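Local structure of Ets DNA-binding protein pokkuri (Drosophila melanogaster, 1SV0) at residues D9-S14 / R45-T50. The protein represses transcription as an Ets-family DNA-binding factor, restraining photoreceptor development in opposition to Ras signalling, and is represented here by its SAM (Pointed) domain. The protein carries 1 engineered substitution. Numbering follows the deposited sequence.
Engineered in segment 45-50: Arg45 (natural residue Ala).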
ATOM      1  N   ASP A   9       0.452  18.945   9.781  1.00 47.64           N
ATOM      2  CA  ASP A   9       1.689  18.325  10.231  1.00 45.90           C
ATOM      3  C   ASP A   9       1.383  17.164  11.169  1.00 43.11           C
ATOM      4  O   ASP A   9       0.992  17.371  12.317  1.00 42.97           O
ATOM      5  CB  ASP A   9       2.571  19.360  10.935  1.00 47.87           C
ATOM      6  CG  ASP A   9       3.883  18.777  11.408  1.00 50.74           C
ATOM      7  OD1 ASP A   9       4.547  18.086  10.610  1.00 51.80           O
ATOM      8  OD2 ASP A   9       4.254  19.012  12.576  1.00 54.31           O
ATOM      9  N   PRO A  10       1.561  15.921  10.688  1.00 41.45           N
ATOM     10  CA  PRO A  10       1.301  14.707  11.472  1.00 40.92           C
ATOM     11  C   PRO A  10       1.984  14.709  12.841  1.00 41.51           C
ATOM     12  O   PRO A  10       1.476  14.133  13.806  1.00 40.17           O
ATOM     13  CB  PRO A  10       1.838  13.593  10.576  1.00 40.38           C
ATOM     14  CG  PRO A  10       1.683  14.151   9.195  1.00 40.72           C
ATOM     15  CD  PRO A  10       2.114  15.580   9.365  1.00 41.27           C
ATOM     16  N   ARG A  11       3.144  15.350  12.921  1.00 42.15           N
ATOM     17  CA  ARG A  11       3.883  15.409  14.173  1.00 42.86           C
ATOM     18  C   ARG A  11       3.083  16.091  15.276  1.00 42.25           C
ATOM     19  O   ARG A  11       3.428  15.988  16.452  1.00 43.43           O
ATOM     20  CB  ARG A  11       5.212  16.134  13.960  1.00 45.68           C
ATOM     21  CG  ARG A  11       6.231  15.319  13.183  1.00 47.22           C
ATOM     22  CD  ARG A  11       7.469  16.140  12.874  1.00 49.08           C
ATOM     23  NE  ARG A  11       7.276  17.011  11.718  1.00 51.29           N
ATOM     24  CZ  ARG A  11       7.496  18.321  11.723  1.00 54.08           C
ATOM     25  NH1 ARG A  11       7.914  18.919  12.832  1.00 55.44           N
ATOM     26  NH2 ARG A  11       7.311  19.031  10.615  1.00 53.96           N
ATOM     27  N   LEU A  12       2.008  16.777  14.901  1.00 41.60           N
ATOM     28  CA  LEU A  12       1.173  17.467  15.878  1.00 40.74           C
ATOM     29  C   LEU A  12      -0.117  16.704  16.186  1.00 39.78           C
ATOM     30  O   LEU A  12      -0.950  17.168  16.960  1.00 39.67           O
ATOM     31  CB  LEU A  12       0.831  18.870  15.373  1.00 42.35           C
ATOM     32  CG  LEU A  12       2.025  19.765  15.022  1.00 45.24           C
ATOM     33  CD1 LEU A  12       1.530  21.131  14.588  1.00 45.93           C
ATOM     34  CD2 LEU A  12       2.949  19.898  16.223  1.00 46.60           C
ATOM     35  N   TRP A  13      -0.278  15.529  15.591  1.00 36.33           N
ATOM     36  CA  TRP A  13      -1.486  14.740  15.814  1.00 35.75           C
ATOM     37  C   TRP A  13      -1.662  14.236  17.233  1.00 34.52           C
ATOM     38  O   TRP A  13      -0.699  13.862  17.899  1.00 33.88           O
ATOM     39  CB  TRP A  13      -1.533  13.530  14.869  1.00 32.99           C
ATOM     40  CG  TRP A  13      -1.755  13.883  13.439  1.00 33.50           C
ATOM     41  CD1 TRP A  13      -2.161  15.091  12.945  1.00 33.18           C
ATOM     42  CD2 TRP A  13      -1.630  13.009  12.310  1.00 32.04           C
ATOM     43  NE1 TRP A  13      -2.295  15.024  11.578  1.00 33.13           N
ATOM     44  CE2 TRP A  13      -1.978  13.756  11.164  1.00 31.68           C
ATOM     45  CE3 TRP A  13      -1.257  11.666  12.157  1.00 32.18           C
ATOM     46  CZ2 TRP A  13      -1.970  13.204   9.879  1.00 31.00           C
ATOM     47  CZ3 TRP A  13      -1.247  11.116  10.871  1.00 32.03           C
ATOM     48  CH2 TRP A  13      -1.602  11.887   9.754  1.00 31.54           C
ATOM     49  N   SER A  14      -2.909  14.225  17.687  1.00 34.61           N
ATOM     50  CA  SER A  14      -3.246  13.714  19.010  1.00 35.85           C
ATOM     51  C   SER A  14      -3.331  12.197  18.826  1.00 36.45           C
ATOM     52  O   SER A  14      -3.180  11.707  17.705  1.00 33.87           O
ATOM     53  CB  SER A  14      -4.613  14.249  19.444  1.00 36.61           C
ATOM     54  OG  SER A  14      -5.633  13.773  18.573  1.00 36.18           O
ATOM     55  N   ARG A  45       5.219  10.513  18.234  1.00 39.60           N
ATOM     56  CA  ARG A  45       5.829   9.191  18.273  1.00 40.09           C
ATOM     57  C   ARG A  45       5.541   8.379  17.011  1.00 38.10           C
ATOM     58  O   ARG A  45       6.408   7.641  16.535  1.00 36.46           O
ATOM     59  CB  ARG A  45       5.352   8.421  19.510  1.00 43.23           C
ATOM     60  CG  ARG A  45       6.130   7.149  19.765  1.00 46.40           C
ATOM     61  CD  ARG A  45       5.439   6.267  20.796  1.00 51.40           C
ATOM     62  NE  ARG A  45       5.981   4.911  20.778  1.00 52.10           N
ATOM     63  CZ  ARG A  45       5.375   3.854  21.307  1.00 53.82           C
ATOM     64  NH1 ARG A  45       4.195   3.989  21.903  1.00 54.69           N
ATOM     65  NH2 ARG A  45       5.943   2.658  21.231  1.00 53.20           N
ATOM     66  N   LEU A  46       4.333   8.504  16.464  1.00 36.81           N
ATOM     67  CA  LEU A  46       4.003   7.764  15.248  1.00 33.98           C
ATOM     68  C   LEU A  46       5.045   8.107  14.193  1.00 34.94           C
ATOM     69  O   LEU A  46       5.571   7.229  13.510  1.00 34.07           O
ATOM     70  CB  LEU A  46       2.617   8.151  14.709  1.00 32.78           C
ATOM     71  CG  LEU A  46       2.173   7.387  13.444  1.00 29.88           C
ATOM     72  CD1 LEU A  46       1.861   5.944  13.812  1.00 31.09           C
ATOM     73  CD2 LEU A  46       0.950   8.041  12.818  1.00 29.92           C
ATOM     74  N   CYS A  47       5.355   9.394  14.082  1.00 35.51           N
ATOM     75  CA  CYS A  47       6.309   9.861  13.089  1.00 39.95           C
ATOM     76  C   CYS A  47       7.754   9.443  13.336  1.00 40.44           C
ATOM     77  O   CYS A  47       8.602   9.632  12.474  1.00 40.59           O
ATOM     78  CB  CYS A  47       6.216  11.385  12.957  1.00 38.23           C
ATOM     79  SG  CYS A  47       4.657  11.949  12.245  1.00 39.22           S
ATOM     80  N   LEU A  48       8.028   8.875  14.506  1.00 41.99           N
ATOM     81  CA  LEU A  48       9.378   8.435  14.831  1.00 43.68           C
ATOM     82  C   LEU A  48       9.564   6.947  14.573  1.00 43.49           C
ATOM     83  O   LEU A  48      10.683   6.439  14.623  1.00 43.72           O
ATOM     84  CB  LEU A  48       9.720   8.770  16.291  1.00 44.40           C
ATOM     85  CG  LEU A  48      10.344  10.157  16.512  1.00 47.03           C
ATOM     86  CD1 LEU A  48       9.505  11.209  15.826  1.00 48.36           C
ATOM     87  CD2 LEU A  48      10.468  10.457  18.003  1.00 47.41           C
ATOM     88  N   LEU A  49       8.470   6.243  14.291  1.00 42.00           N
ATOM     89  CA  LEU A  49       8.563   4.813  14.014  1.00 40.56           C
ATOM     90  C   LEU A  49       9.365   4.593  12.741  1.00 39.95           C
ATOM     91  O   LEU A  49       9.142   5.267  11.738  1.00 40.00           O
ATOM     92  CB  LEU A  49       7.173   4.191  13.844  1.00 38.81           C
ATOM     93  CG  LEU A  49       6.283   4.106  15.086  1.00 40.42           C
ATOM     94  CD1 LEU A  49       5.001   3.355  14.737  1.00 40.08           C
ATOM     95  CD2 LEU A  49       7.031   3.395  16.212  1.00 39.31           C
ATOM     96  N   THR A  50      10.304   3.657  12.798  1.00 39.23           N
ATOM     97  CA  THR A  50      11.138   3.324  11.653  1.00 39.48           C
ATOM     98  C   THR A  50      10.308   2.456  10.730  1.00 39.74           C
ATOM     99  O   THR A  50       9.253   1.957  11.124  1.00 39.72           O
ATOM    100  CB  THR A  50      12.374   2.505  12.070  1.00 39.25           C
ATOM    101  OG1 THR A  50      11.953   1.222  12.549  1.00 37.35           O
ATOM    102  CG2 THR A  50      13.138   3.220  13.173  1.00 40.82           C
TER
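The Cys47 sulfur rests against Pro10 and Arg11, the first two residues of the 3-10 turn 10-12, joining the turn before helix 15-28 of this SAM (Pointed) domain to the segment 45-50. With SG anti to the carbonyl carbon (chi1 -67°), the sulfur of Cys47 lies 3.7 Å from Pro10 CB and 3.8 Å from Arg11 N; no hydrogen bond crosses between the segments. Of the Arg11 side chain CG does the touching, 3.8 Å from Cys47 SG; beyond it the chain turns away with a bend at chi3 (-81°). That bend carries the guanidinium back to Asp9: Arg11 NH2 forms a salt bridge with Asp9 OD1, and Asp9 OD2 sits 3.4 Å above the plane of the Arg11 guanidinium, over its centre. Leu46 addresses Trp13 instead, bringing CD2 up to the ring edge near its plane. Pro10 CA lies over the centre of one Trp13 indole face, 3.4 Å above its plane, and Trp13 NE1 is hydrogen-bonded to Pro7 O, which probably helps fix the ring's rotation. Helix 62-77 packs against both segments, Leu69 meeting Pro10 and Leu46, and Ile73 meeting Arg11 and Cys47. The apolar Trp13–Leu46 contact closes at 4.3 Å, between Trp13 CZ3 and Leu46 CD2.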